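Local coordinates for DUF683-containing protein (Cyanothece, PDB 3CSX) that is of unknown molecular function but is a metalloprotein associated with nitrogen fixation, at residues T55-K58 with T59-F63. Sequence-based numbering, arbitrary orientation.
Sequences TAEK and TYEIF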
loop_
_atom_site.group_PDB
_atom_site.type_symbol
_atom_site.label_atom_id
_atom_site.label_comp_id
_atom_site.label_asym_id
_atom_site.label_seq_id
_atom_site.Cartn_x
_atom_site.Cartn_y
_atom_site.Cartn_z
ATOM N N THR B 55 7.171 4.069 19.732
ATOM C CA THR B 55 6.224 5.036 19.230
ATOM C C THR B 55 6.267 5.118 17.713
ATOM O O THR B 55 5.231 5.118 17.087
ATOM C CB THR B 55 6.415 6.428 19.895
ATOM O OG1 THR B 55 6.314 6.308 21.333
ATOM C CG2 THR B 55 5.371 7.409 19.407
ATOM N N ALA B 56 7.466 5.188 17.127
ATOM C CA ALA B 56 7.622 5.162 15.658
ATOM C C ALA B 56 7.060 3.889 14.997
ATOM O O ALA B 56 6.422 3.947 13.980
ATOM C CB ALA B 56 9.073 5.339 15.295
ATOM N N GLU B 57 7.295 2.730 15.605
ATOM C CA GLU B 57 6.726 1.493 15.057
ATOM C C GLU B 57 5.211 1.536 15.014
ATOM O O GLU B 57 4.638 1.164 14.029
ATOM C CB GLU B 57 7.240 0.251 15.823
ATOM C CG GLU B 57 6.560 -1.101 15.434
ATOM C CD GLU B 57 6.784 -1.497 13.989
ATOM O OE1 GLU B 57 7.801 -1.079 13.398
ATOM O OE2 GLU B 57 5.950 -2.253 13.440
ATOM N N LYS B 58 4.567 1.966 16.104
ATOM C CA LYS B 58 3.116 2.036 16.214
ATOM C C LYS B 58 2.552 2.971 15.127
ATOM O O LYS B 58 1.569 2.679 14.420
ATOM C CB LYS B 58 2.843 2.584 17.626
ATOM C CG LYS B 58 1.472 2.348 18.263
ATOM C CD LYS B 58 1.668 2.393 19.819
ATOM C CE LYS B 58 2.270 3.761 20.293
ATOM N NZ LYS B 58 3.401 3.776 21.320
ATOM N N THR B 59 3.216 4.114 14.994
ATOM C CA THR B 59 2.858 5.105 13.998
ATOM C C THR B 59 3.019 4.524 12.589
ATOM O O THR B 59 2.137 4.664 11.740
ATOM C CB THR B 59 3.714 6.362 14.182
ATOM O OG1 THR B 59 3.500 6.870 15.500
ATOM C CG2 THR B 59 3.279 7.443 13.153
ATOM N N TYR B 60 4.134 3.852 12.354
ATOM C CA TYR B 60 4.394 3.269 11.028
ATOM C C TYR B 60 3.288 2.298 10.626
ATOM O O TYR B 60 2.774 2.345 9.515
ATOM C CB TYR B 60 5.752 2.571 11.010
ATOM C CG TYR B 60 5.876 1.668 9.822
ATOM C CD1 TYR B 60 6.103 2.191 8.550
ATOM C CD2 TYR B 60 5.734 0.278 9.972
ATOM C CE1 TYR B 60 6.186 1.357 7.452
ATOM C CE2 TYR B 60 5.803 -0.559 8.897
ATOM C CZ TYR B 60 6.050 -0.019 7.633
ATOM O OH TYR B 60 6.119 -0.864 6.538
ATOM N N GLU B 61 2.889 1.428 11.564
ATOM C CA GLU B 61 1.939 0.405 11.255
ATOM C C GLU B 61 0.594 0.930 10.845
ATOM O O GLU B 61 0.005 0.434 9.900
ATOM C CB GLU B 61 1.831 -0.567 12.438
ATOM C CG GLU B 61 3.131 -1.340 12.640
ATOM C CD GLU B 61 3.607 -2.130 11.411
ATOM O OE1 GLU B 61 2.802 -2.436 10.497
ATOM O OE2 GLU B 61 4.818 -2.463 11.370
ATOM N N ILE B 62 0.108 1.951 11.551
ATOM C CA ILE B 62 -1.141 2.551 11.208
ATOM C C ILE B 62 -1.086 3.258 9.824
ATOM O O ILE B 62 -1.989 3.130 9.007
ATOM C CB ILE B 62 -1.704 3.458 12.391
ATOM C CG1 ILE B 62 -3.144 3.898 12.106
ATOM C CG2 ILE B 62 -0.823 4.652 12.732
ATOM C CD1 ILE B 62 -3.279 4.856 11.008
ATOM N N PHE B 63 -0.019 3.985 9.558
ATOM C CA PHE B 63 0.103 4.612 8.228
ATOM C C PHE B 63 0.270 3.610 7.117
ATOM O O PHE B 63 -0.238 3.813 5.998
ATOM C CB PHE B 63 1.197 5.687 8.236
ATOM C CG PHE B 63 0.719 7.008 8.784
ATOM C CD1 PHE B 63 0.054 7.918 7.952
ATOM C CD2 PHE B 63 0.909 7.341 10.122
ATOM C CE1 PHE B 63 -0.398 9.144 8.455
ATOM C CE2 PHE B 63 0.428 8.557 10.642
ATOM C CZ PHE B 63 -0.205 9.454 9.808
#
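Thr59 turns back on Thr55 and gives Thr55 O two hydrogen bonds at once. The backbone N of Thr59 meets Thr55 O at 3.1 Å in the usual i+4 to i manner, while the hydroxyl OG1 of Thr59 donates to the same Thr55 O at 2.9 Å. The two donors arrive from opposite faces of the carbonyl plane, the hydroxyl 36° out of it. What brings OG1 there is chi1 of -59°, which sets it beside its own backbone N and leaves CG2 on the far side from that N. Putting a valine here would probably leave Thr55 O without its second donor, on the face of its carbonyl plane where OG1 sits. The same i+4 to i pattern continues residue by residue: Tyr60 N bonds to Ala56 O at 2.8 Å and Glu61 N to Glu57 O at 3.0 Å; Ile62 N to Lys58 O is a weak bond. All of this lies on helix 52-77 of the Rop-like helical hairpin, where Thr59 and Lys58 rest on Met34 of helix 14-44 and Ile62 on Ala31. Thr55 OG1 bonds instead to Asn51 O. Outward, the aliphatic part of Glu61 folds back over the turn, its CG 3.2 Å from Glu57 O. Tyr60 lays CB against Ala56 O, 3.3 Å away, and its side chain packs on Asp40 of the second subunit.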